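Local coordinates for uncharacterized protein (Legionella longbeachae NSW150, PDB 4JZA) that probably hydrolyses phosphoinositides, removing the 3-phosphate of phosphatidylinositol 3-phosphate, and so may alter host lipid metabolism during Legionella infection, at residues D97-K100 against E101-R104; E103-T106 against A107-E111; S419-A423 against T424-P428; V427-W430 against I431-Y434. One frame throughout, in Å; residues are numbered along the deposited sequence.

The four contacts form two local pairs. Contacts 1 and 2 follow each other along helix 95-116, share Glu-103 and Arg-104, and have centres about 10 Å apart. Contacts 3 and 4 come much later in the chain, in the loop that leaves strand 412-416 of the nine-stranded mixed sheet and leads to helix 441-454. Their centres are also about 10 Å apart, they share Val-427 and Pro-428, and they touch where Tyr-426 OH meets Thr-432 OG1. The pairs do not touch: contact 4 comes nearest the helix, its centre about 23 Å from that of contact 1. One pair thus belongs to a helix packed among helices 41-62, 74-87 and 122-140, the other to a sheet-to-helix connection.

Contact 1 of 4, residues D97-K100 against E101-R104; sequences DLHK and ELER
Asp-97 to Lys-100 and Glu-101 to Arg-104 are successive turns of one α-helix, 95-116, joined by four i to i+4 hydrogen bonds. Glu-101 N reaches Asp-97 O at 3.1 Å, and Leu-102 N, Glu-103 N and Arg-104 N follow to the carbonyls of Leu-98, His-99 and Lys-100. The same spacing of four brings His-99 beside Glu-103 in a His-carboxylate hydrogen bond, with ND1 donating to OE2 at 2.8 Å. With CG of His-99 trans to the main-chain nitrogen (chi1 -159°), the ring leans along the helix toward the next turn. The oxygen lies at the ring's edge, close to its plane, but is itself met on its anti side, and the carboxylate is turned 75° from the imidazole. Asp-653 takes the other ring nitrogen, NE2, so two carboxylates bracket the ring and would probably favour its protonated form, while Tyr-670 OH bonds to Glu-103 OE1. On the neighbouring flank the extended Lys-100 chain lays CE over one face of the Arg-104 guanidinium, 3.7 Å from NH2. The like charges come to 4.4 Å between Lys-100 NZ and Arg-104 NH2. Glu-101, its chain bent back at chi2, offers a counter-charge, its OE2 forming a salt bridge with Arg-104 NH1 at 2.7 Å through a weak, bent hydrogen bond.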
loop_
_atom_site.group_PDB
_atom_site.type_symbol
_atom_site.label_atom_id
_atom_site.label_comp_id
_atom_site.label_asym_id
_atom_site.label_seq_id
_atom_site.Cartn_x
_atom_site.Cartn_y
_atom_site.Cartn_z
ATOM N N ASP A 97 -16.497 -9.585 -15.593
ATOM C CA ASP A 97 -17.485 -8.498 -15.550
ATOM C C ASP A 97 -17.241 -7.738 -14.283
ATOM O O ASP A 97 -17.240 -6.539 -14.281
ATOM C CB ASP A 97 -18.959 -9.007 -15.523
ATOM C CG ASP A 97 -19.299 -10.014 -16.655
ATOM O OD1 ASP A 97 -19.135 -9.684 -17.830
ATOM O OD2 ASP A 97 -19.733 -11.145 -16.356
ATOM N N LEU A 98 -17.068 -8.468 -13.184
ATOM C CA LEU A 98 -16.847 -7.862 -11.885
ATOM C C LEU A 98 -15.500 -7.120 -11.812
ATOM O O LEU A 98 -15.373 -6.118 -11.099
ATOM C CB LEU A 98 -16.922 -8.907 -10.782
ATOM C CG LEU A 98 -18.180 -9.772 -10.595
ATOM C CD1 LEU A 98 -17.952 -10.799 -9.507
ATOM C CD2 LEU A 98 -19.420 -8.971 -10.247
ATOM N N HIS A 99 -14.490 -7.579 -12.534
ATOM C CA HIS A 99 -13.230 -6.858 -12.488
ATOM C C HIS A 99 -13.416 -5.528 -13.191
ATOM O O HIS A 99 -12.798 -4.525 -12.822
ATOM C CB HIS A 99 -12.020 -7.641 -13.049
ATOM C CG HIS A 99 -10.723 -7.103 -12.540
ATOM N ND1 HIS A 99 -10.085 -6.024 -13.125
ATOM C CD2 HIS A 99 -10.027 -7.378 -11.411
ATOM C CE1 HIS A 99 -9.035 -5.681 -12.403
ATOM N NE2 HIS A 99 -8.974 -6.491 -11.361
ATOM N N LYS A 100 -14.326 -5.492 -14.150
ATOM C CA LYS A 100 -14.504 -4.286 -14.918
ATOM C C LYS A 100 -15.257 -3.294 -14.074
ATOM O O LYS A 100 -14.794 -2.176 -13.908
ATOM C CB LYS A 100 -15.182 -4.540 -16.260
ATOM C CG LYS A 100 -15.045 -3.352 -17.200
ATOM C CD LYS A 100 -15.411 -3.676 -18.640
ATOM C CE LYS A 100 -15.026 -2.523 -19.573
ATOM N NZ LYS A 100 -15.056 -2.926 -21.016
ATOM N N GLU A 101 -16.368 -3.695 -13.484
ATOM C CA GLU A 101 -17.029 -2.859 -12.483
ATOM C C GLU A 101 -16.069 -2.322 -11.384
ATOM O O GLU A 101 -16.095 -1.151 -11.024
ATOM C CB GLU A 101 -18.181 -3.631 -11.830
ATOM C CG GLU A 101 -19.394 -3.803 -12.736
ATOM C CD GLU A 101 -19.796 -2.476 -13.370
ATOM O OE1 GLU A 101 -19.949 -1.457 -12.630
ATOM O OE2 GLU A 101 -19.902 -2.460 -14.619
ATOM N N LEU A 102 -15.208 -3.171 -10.854
ATOM C CA LEU A 102 -14.220 -2.678 -9.923
ATOM C C LEU A 102 -13.358 -1.636 -10.549
ATOM O O LEU A 102 -13.068 -0.654 -9.891
ATOM C CB LEU A 102 -13.332 -3.795 -9.377
ATOM C CG LEU A 102 -12.091 -3.396 -8.533
ATOM C CD1 LEU A 102 -12.497 -2.586 -7.312
ATOM C CD2 LEU A 102 -11.330 -4.617 -8.075
ATOM N N GLU A 103 -12.875 -1.855 -11.776
ATOM C CA GLU A 103 -11.975 -0.859 -12.409
ATOM C C GLU A 103 -12.734 0.475 -12.553
ATOM O O GLU A 103 -12.189 1.554 -12.299
ATOM C CB GLU A 103 -11.471 -1.332 -13.757
ATOM C CG GLU A 103 -10.415 -2.443 -13.758
ATOM C CD GLU A 103 -10.176 -3.120 -15.146
ATOM O OE1 GLU A 103 -10.513 -2.523 -16.168
ATOM O OE2 GLU A 103 -9.631 -4.242 -15.255
ATOM N N ARG A 104 -14.019 0.387 -12.900
ATOM C CA ARG A 104 -14.815 1.575 -13.116
ATOM C C ARG A 104 -15.022 2.359 -11.837
ATOM O O ARG A 104 -14.933 3.563 -11.852
ATOM C CB ARG A 104 -16.198 1.209 -13.648
ATOM C CG ARG A 104 -16.289 0.944 -15.149
ATOM C CD ARG A 104 -17.749 0.872 -15.622
ATOM N NE ARG A 104 -17.828 0.561 -17.062
ATOM C CZ ARG A 104 -18.223 -0.601 -17.589
ATOM N NH1 ARG A 104 -18.601 -1.612 -16.805
ATOM N NH2 ARG A 104 -18.248 -0.747 -18.912
#

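Contact 2 of 4, residues E103-T106 against A107-E111; sequences ERFT and AKLIE
Phe-105 and Leu-109 meet one helical turn apart, as do Thr-106 and Ile-110, within the middle of helix 95-116. The backbone supplies the regular part of the contact. Ala-107, Lys-108, Leu-109 and Ile-110 donate their amides to the carbonyls four residues earlier. Ala-107 N lies 3.0 Å from Glu-103 O. The longest of the four bonds runs 3.3 Å from Leu-109 N to Phe-105 O.

Hydrocarbon contacts come next. Leu-109 brings CG over one face of the Phe-105 ring, while its CD1 sits beside the rim, 3.8 Å from CE2 of Phe-105. Thr-106 takes part through its methyl, set against the end of Ile-110 with CG2 3.6 Å from CD1. Helix 41-62 packs against Phe-105 and Thr-106 through Val-49 and Leu-52, helix 74-87 reaches Phe-105 and Leu-109 through Cys-84 and Val-81, and helix 122-140 lies against Leu-109 and Ile-110.

Among the polar groups, Thr-106 is the instructive one. Its chi1 of -53° turns OG1 back to bond with the carbonyl of Leu-102, one turn earlier, and leaves CG2 pointing onward to Ile-110. At the more open flank, Lys-108 rests the root of its chain on the backbone, CB being 3.4 Å from Phe-105 O.

The chemistry implies a helix with one side packed into a bundle and a polar flank carrying Arg-104 and Lys-108: the amides of Ala-107 to Ile-110 are paired with the carbonyls of Glu-103 to Thr-106, a threonine hydroxyl is satisfied by its own helix, and mainly hydrocarbon is presented to the surrounding helices.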
loop_
_atom_site.group_PDB
_atom_site.type_symbol
_atom_site.label_atom_id
_atom_site.label_comp_id
_atom_site.label_asym_id
_atom_site.label_seq_id
_atom_site.Cartn_x
_atom_site.Cartn_y
_atom_site.Cartn_z
ATOM N N GLU A 103 -12.875 -1.855 -11.776
ATOM C CA GLU A 103 -11.975 -0.859 -12.409
ATOM C C GLU A 103 -12.734 0.475 -12.553
ATOM O O GLU A 103 -12.189 1.554 -12.299
ATOM C CB GLU A 103 -11.471 -1.332 -13.757
ATOM C CG GLU A 103 -10.415 -2.443 -13.758
ATOM C CD GLU A 103 -10.176 -3.120 -15.146
ATOM O OE1 GLU A 103 -10.513 -2.523 -16.168
ATOM O OE2 GLU A 103 -9.631 -4.242 -15.255
ATOM N N ARG A 104 -14.019 0.387 -12.900
ATOM C CA ARG A 104 -14.815 1.575 -13.116
ATOM C C ARG A 104 -15.022 2.359 -11.837
ATOM O O ARG A 104 -14.933 3.563 -11.852
ATOM C CB ARG A 104 -16.198 1.209 -13.648
ATOM C CG ARG A 104 -16.289 0.944 -15.149
ATOM C CD ARG A 104 -17.749 0.872 -15.622
ATOM N NE ARG A 104 -17.828 0.561 -17.062
ATOM C CZ ARG A 104 -18.223 -0.601 -17.589
ATOM N NH1 ARG A 104 -18.601 -1.612 -16.805
ATOM N NH2 ARG A 104 -18.248 -0.747 -18.912
ATOM N N PHE A 105 -15.355 1.663 -10.757
ATOM C CA PHE A 105 -15.626 2.283 -9.464
ATOM C C PHE A 105 -14.355 2.928 -8.918
ATOM O O PHE A 105 -14.369 4.056 -8.397
ATOM C CB PHE A 105 -16.217 1.251 -8.486
ATOM C CG PHE A 105 -16.228 1.705 -7.059
ATOM C CD1 PHE A 105 -17.294 2.422 -6.557
ATOM C CD2 PHE A 105 -15.149 1.418 -6.207
ATOM C CE1 PHE A 105 -17.289 2.855 -5.241
ATOM C CE2 PHE A 105 -15.123 1.860 -4.896
ATOM C CZ PHE A 105 -16.191 2.594 -4.416
ATOM N N THR A 106 -13.247 2.238 -9.092
ATOM C CA THR A 106 -12.009 2.735 -8.550
ATOM C C THR A 106 -11.601 4.037 -9.298
ATOM O O THR A 106 -11.246 5.048 -8.693
ATOM C CB THR A 106 -10.922 1.610 -8.600
ATOM O OG1 THR A 106 -11.413 0.399 -7.975
ATOM C CG2 THR A 106 -9.680 2.055 -7.880
ATOM N N ALA A 107 -11.670 4.005 -10.626
ATOM C CA ALA A 107 -11.337 5.189 -11.455
ATOM C C ALA A 107 -12.172 6.397 -11.085
ATOM O O ALA A 107 -11.666 7.494 -11.086
ATOM C CB ALA A 107 -11.541 4.891 -12.921
ATOM N N LYS A 108 -13.456 6.184 -10.770
ATOM C CA LYS A 108 -14.277 7.252 -10.267
ATOM C C LYS A 108 -13.714 7.876 -9.021
ATOM O O LYS A 108 -13.729 9.069 -8.930
ATOM C CB LYS A 108 -15.688 6.798 -10.006
ATOM C CG LYS A 108 -16.510 6.731 -11.280
ATOM C CD LYS A 108 -17.944 6.418 -10.895
ATOM C CE LYS A 108 -18.827 6.131 -12.093
ATOM N NZ LYS A 108 -19.922 5.184 -11.716
ATOM N N LEU A 109 -13.220 7.094 -8.072
ATOM C CA LEU A 109 -12.679 7.660 -6.837
ATOM C C LEU A 109 -11.397 8.392 -7.075
ATOM O O LEU A 109 -11.178 9.458 -6.497
ATOM C CB LEU A 109 -12.400 6.605 -5.779
ATOM C CG LEU A 109 -13.566 5.736 -5.305
ATOM C CD1 LEU A 109 -13.113 4.986 -4.078
ATOM C CD2 LEU A 109 -14.826 6.468 -4.955
ATOM N N ILE A 110 -10.534 7.800 -7.889
ATOM C CA ILE A 110 -9.210 8.366 -8.151
ATOM C C ILE A 110 -9.373 9.751 -8.771
ATOM O O ILE A 110 -8.634 10.688 -8.476
ATOM C CB ILE A 110 -8.446 7.393 -9.079
ATOM C CG1 ILE A 110 -8.022 6.200 -8.277
ATOM C CG2 ILE A 110 -7.194 7.984 -9.713
ATOM C CD1 ILE A 110 -7.949 4.991 -9.170
ATOM N N GLU A 111 -10.368 9.867 -9.640
ATOM C CA GLU A 111 -10.537 11.060 -10.426
ATOM C C GLU A 111 -11.108 12.163 -9.493
ATOM O O GLU A 111 -10.651 13.307 -9.497
ATOM C CB GLU A 111 -11.349 10.705 -11.698
ATOM C CG GLU A 111 -12.570 11.525 -12.014
ATOM C CD GLU A 111 -13.340 11.083 -13.281
ATOM O OE1 GLU A 111 -14.127 10.069 -13.216
ATOM O OE2 GLU A 111 -13.204 11.836 -14.314
#

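Contact 3 of 4, residues S419-A423 against T424-P428; sequences SPIHA and TEYVP
Ile-421 packs against Glu-425 and Tyr-426 on the inner side of a chain reversal, and this is the close-fitting half of the contact. Its CG1 lies 3.9 Å from both CA and CB of Tyr-426, and CD1 lies 4.0 Å from CB of Glu-425. With CG1 extended away from the main-chain nitrogen (chi1 -178°), the longer branch of the isoleucine spans the reversal, meeting the tyrosine side chain at about a right angle. Tyr-475 of strand 474-475 also touches Ile-421 and Glu-425, and the Tyr-426 hydroxyl bonds onward to Leu-435 O and Thr-432 OG1.

The outer side is loose. Ala-423 and Thr-424 stand at the exposed apex, and Thr-424 OG1 comes only to 4.0 Å from CB of His-422. Glu-425 OE1 lies near the edge of the His-422 ring without bonding to it.

One backbone hydrogen bond closes the bend: Glu-425 N donates to His-422 O at 3.2 Å, approaching from well above the carbonyl plane. With Ala-423 and Thr-424 at its corners in helical backbone conformations, the arrangement is that of a type I β-turn, here within the connection between strand 412-416 and helix 441-454.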
loop_
_atom_site.group_PDB
_atom_site.type_symbol
_atom_site.label_atom_id
_atom_site.label_comp_id
_atom_site.label_asym_id
_atom_site.label_seq_id
_atom_site.Cartn_x
_atom_site.Cartn_y
_atom_site.Cartn_z
ATOM N N SER A 419 13.873 -13.431 -4.826
ATOM C CA SER A 419 14.733 -13.662 -5.973
ATOM C C SER A 419 15.482 -12.428 -6.435
ATOM O O SER A 419 15.030 -11.714 -7.318
ATOM C CB SER A 419 13.911 -14.218 -7.126
ATOM O OG SER A 419 13.089 -15.268 -6.680
ATOM N N PRO A 420 16.640 -12.196 -5.836
ATOM C CA PRO A 420 17.534 -11.098 -6.220
ATOM C C PRO A 420 17.889 -11.200 -7.676
ATOM O O PRO A 420 18.161 -12.297 -8.135
ATOM C CB PRO A 420 18.789 -11.352 -5.393
ATOM C CG PRO A 420 18.322 -12.190 -4.268
ATOM C CD PRO A 420 17.218 -13.035 -4.791
ATOM N N ILE A 421 17.862 -10.084 -8.394
ATOM C CA ILE A 421 18.198 -10.037 -9.825
ATOM C C ILE A 421 18.868 -8.704 -10.075
ATOM O O ILE A 421 18.289 -7.681 -9.721
ATOM C CB ILE A 421 16.922 -10.224 -10.690
ATOM C CG1 ILE A 421 17.259 -10.233 -12.175
ATOM C CG2 ILE A 421 15.840 -9.168 -10.414
ATOM C CD1 ILE A 421 17.436 -11.629 -12.721
ATOM N N HIS A 422 20.105 -8.699 -10.591
ATOM C CA HIS A 422 20.808 -7.430 -10.936
ATOM C C HIS A 422 20.133 -6.757 -12.141
ATOM O O HIS A 422 19.416 -7.401 -12.924
ATOM C CB HIS A 422 22.301 -7.632 -11.253
ATOM C CG HIS A 422 23.185 -7.750 -10.045
ATOM N ND1 HIS A 422 23.872 -6.675 -9.501
ATOM C CD2 HIS A 422 23.518 -8.834 -9.296
ATOM C CE1 HIS A 422 24.576 -7.092 -8.458
ATOM N NE2 HIS A 422 24.377 -8.396 -8.314
ATOM N N ALA A 423 20.374 -5.457 -12.296
ATOM C CA ALA A 423 19.834 -4.725 -13.430
ATOM C C ALA A 423 20.352 -5.242 -14.780
ATOM O O ALA A 423 19.657 -5.177 -15.779
ATOM C CB ALA A 423 20.134 -3.253 -13.287
ATOM N N THR A 424 21.561 -5.774 -14.825
ATOM C CA THR A 424 22.096 -6.271 -16.098
ATOM C C THR A 424 21.448 -7.572 -16.593
ATOM O O THR A 424 21.642 -7.953 -17.743
ATOM C CB THR A 424 23.629 -6.429 -16.018
ATOM O OG1 THR A 424 23.975 -7.116 -14.811
ATOM C CG2 THR A 424 24.298 -5.039 -16.009
ATOM N N GLU A 425 20.673 -8.239 -15.739
ATOM C CA GLU A 425 20.045 -9.524 -16.073
ATOM C C GLU A 425 18.497 -9.515 -16.153
ATOM O O GLU A 425 17.909 -10.465 -16.680
ATOM C CB GLU A 425 20.497 -10.551 -15.058
ATOM C CG GLU A 425 22.012 -10.613 -14.908
ATOM C CD GLU A 425 22.464 -11.371 -13.661
ATOM O OE1 GLU A 425 21.848 -11.234 -12.560
ATOM O OE2 GLU A 425 23.461 -12.103 -13.791
ATOM N N TYR A 426 17.859 -8.438 -15.668
ATOM C CA TYR A 426 16.409 -8.389 -15.462
ATOM C C TYR A 426 15.564 -8.217 -16.745
ATOM O O TYR A 426 15.631 -7.174 -17.440
ATOM C CB TYR A 426 16.041 -7.300 -14.418
ATOM C CG TYR A 426 14.528 -7.072 -14.251
ATOM C CD1 TYR A 426 13.680 -8.100 -13.841
ATOM C CD2 TYR A 426 13.955 -5.852 -14.544
ATOM C CE1 TYR A 426 12.318 -7.901 -13.705
ATOM C CE2 TYR A 426 12.599 -5.650 -14.425
ATOM C CZ TYR A 426 11.784 -6.676 -13.999
ATOM O OH TYR A 426 10.425 -6.459 -13.891
ATOM N N VAL A 427 14.754 -9.245 -17.039
ATOM C CA VAL A 427 13.751 -9.163 -18.109
ATOM C C VAL A 427 12.348 -9.069 -17.506
ATOM O O VAL A 427 11.902 -9.993 -16.818
ATOM C CB VAL A 427 13.769 -10.397 -19.051
ATOM C CG1 VAL A 427 12.847 -10.156 -20.252
ATOM C CG2 VAL A 427 15.185 -10.743 -19.508
ATOM N N PRO A 428 11.645 -7.956 -17.753
ATOM C CA PRO A 428 10.241 -7.879 -17.324
ATOM C C PRO A 428 9.369 -8.988 -17.955
ATOM O O PRO A 428 9.359 -9.129 -19.180
ATOM C CB PRO A 428 9.802 -6.476 -17.789
ATOM C CG PRO A 428 11.068 -5.681 -17.917
ATOM C CD PRO A 428 12.128 -6.682 -18.318
#

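Contact 4 of 4, residues V427-W430 against I431-Y434; sequences VPNW and ITDY
Asn-429 is the polar centre of this turn, its main-chain oxygen accepting from two amides of the segment 431-434. Thr-432 N bonds to Asn-429 O at 3.2 Å from above the carbonyl plane, closing a type I β-turn with Trp-430 and Ile-431 at its corners; Tyr-434 N adds a weak bond to the same oxygen at 3.3 Å. The side chain joins in: chi1 of 61° folds the amide of Asn-429 back over its own turn, where OD1 takes a weak hydrogen bond from Ile-431 N at 3.2 Å, an Asx turn laid on the β-turn. The other end of that amide, ND2, bonds to Met-470 O, and the two bonds together help to set the turn of the amide.

Outward from the polar centre, Trp-430 and Ile-431 pack as neighbours. Ile-431 brings CG1 over the face of the five-membered ring of Trp-430, 4.1 Å from its centroid and 15° off the normal, a CH-π contact displaced toward the ring's rim. Pro-428 comes alongside the start of Tyr-434, with CB 4.1 Å from CA.

Beyond the turn, Asp-433 OD1 forms a salt bridge with Lys-620 NZ. Trp-430 rests on Glu-623 and Trp-624 of helix 622-625, while Ile-431 touches both that helix, at Trp-624 and Tyr-625, and strand 469-470, tying this loop between strand 412-416 and helix 441-454 to its surroundings.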
loop_
_atom_site.group_PDB
_atom_site.type_symbol
_atom_site.label_atom_id
_atom_site.label_comp_id
_atom_site.label_asym_id
_atom_site.label_seq_id
_atom_site.Cartn_x
_atom_site.Cartn_y
_atom_site.Cartn_z
ATOM N N VAL A 427 14.754 -9.245 -17.039
ATOM C CA VAL A 427 13.751 -9.163 -18.109
ATOM C C VAL A 427 12.348 -9.069 -17.506
ATOM O O VAL A 427 11.902 -9.993 -16.818
ATOM C CB VAL A 427 13.769 -10.397 -19.051
ATOM C CG1 VAL A 427 12.847 -10.156 -20.252
ATOM C CG2 VAL A 427 15.185 -10.743 -19.508
ATOM N N PRO A 428 11.645 -7.956 -17.753
ATOM C CA PRO A 428 10.241 -7.879 -17.324
ATOM C C PRO A 428 9.369 -8.988 -17.955
ATOM O O PRO A 428 9.359 -9.129 -19.180
ATOM C CB PRO A 428 9.802 -6.476 -17.789
ATOM C CG PRO A 428 11.068 -5.681 -17.917
ATOM C CD PRO A 428 12.128 -6.682 -18.318
ATOM N N ASN A 429 8.683 -9.771 -17.110
ATOM C CA ASN A 429 7.887 -10.948 -17.542
ATOM C C ASN A 429 6.672 -11.222 -16.639
ATOM O O ASN A 429 6.387 -10.432 -15.744
ATOM C CB ASN A 429 8.764 -12.186 -17.634
ATOM C CG ASN A 429 9.391 -12.567 -16.308
ATOM O OD1 ASN A 429 8.938 -12.163 -15.210
ATOM N ND2 ASN A 429 10.463 -13.342 -16.403
ATOM N N TRP A 430 5.945 -12.315 -16.859
ATOM C CA TRP A 430 4.701 -12.496 -16.109
ATOM C C TRP A 430 4.875 -12.629 -14.592
ATOM O O TRP A 430 3.975 -12.288 -13.822
ATOM C CB TRP A 430 3.870 -13.634 -16.682
ATOM C CG TRP A 430 4.350 -15.022 -16.446
ATOM C CD1 TRP A 430 5.526 -15.578 -16.870
ATOM C CD2 TRP A 430 3.611 -16.066 -15.798
ATOM N NE1 TRP A 430 5.578 -16.895 -16.494
ATOM C CE2 TRP A 430 4.418 -17.223 -15.835
ATOM C CE3 TRP A 430 2.348 -16.129 -15.178
ATOM C CZ2 TRP A 430 4.000 -18.450 -15.285
ATOM C CZ3 TRP A 430 1.928 -17.341 -14.627
ATOM C CH2 TRP A 430 2.759 -18.491 -14.685
ATOM N N ILE A 431 6.044 -13.066 -14.156
ATOM C CA ILE A 431 6.244 -13.317 -12.746
ATOM C C ILE A 431 6.346 -12.017 -11.930
ATOM O O ILE A 431 6.026 -12.005 -10.734
ATOM C CB ILE A 431 7.484 -14.187 -12.532
ATOM C CG1 ILE A 431 7.298 -15.537 -13.213
ATOM C CG2 ILE A 431 7.749 -14.380 -11.045
ATOM C CD1 ILE A 431 8.575 -16.053 -13.826
ATOM N N THR A 432 6.786 -10.931 -12.567
ATOM C CA THR A 432 7.004 -9.645 -11.867
ATOM C C THR A 432 6.015 -8.520 -12.315
ATOM O O THR A 432 6.195 -7.340 -11.970
ATOM C CB THR A 432 8.513 -9.225 -11.871
ATOM O OG1 THR A 432 8.642 -7.833 -12.167
ATOM C CG2 THR A 432 9.328 -10.003 -12.889
ATOM N N ASP A 433 4.950 -8.921 -13.029
ATOM C CA ASP A 433 3.862 -8.033 -13.481
ATOM C C ASP A 433 4.274 -7.032 -14.589
ATOM O O ASP A 433 3.577 -6.043 -14.819
ATOM C CB ASP A 433 3.274 -7.232 -12.302
ATOM C CG ASP A 433 2.473 -8.075 -11.330
ATOM O OD1 ASP A 433 2.024 -9.159 -11.723
ATOM O OD2 ASP A 433 2.241 -7.610 -10.180
ATOM N N TYR A 434 5.402 -7.293 -15.257
ATOM C CA TYR A 434 6.010 -6.388 -16.254
ATOM C C TYR A 434 6.453 -5.057 -15.638
ATOM O O TYR A 434 6.662 -4.071 -16.353
ATOM C CB TYR A 434 5.096 -6.182 -17.464
ATOM C CG TYR A 434 4.874 -7.424 -18.296
ATOM C CD1 TYR A 434 5.494 -8.585 -17.992
ATOM C CD2 TYR A 434 4.071 -7.415 -19.429
ATOM C CE1 TYR A 434 5.316 -9.715 -18.745
ATOM C CE2 TYR A 434 3.895 -8.570 -20.185
ATOM C CZ TYR A 434 4.549 -9.720 -19.808
ATOM O OH TYR A 434 4.488 -10.926 -20.456
#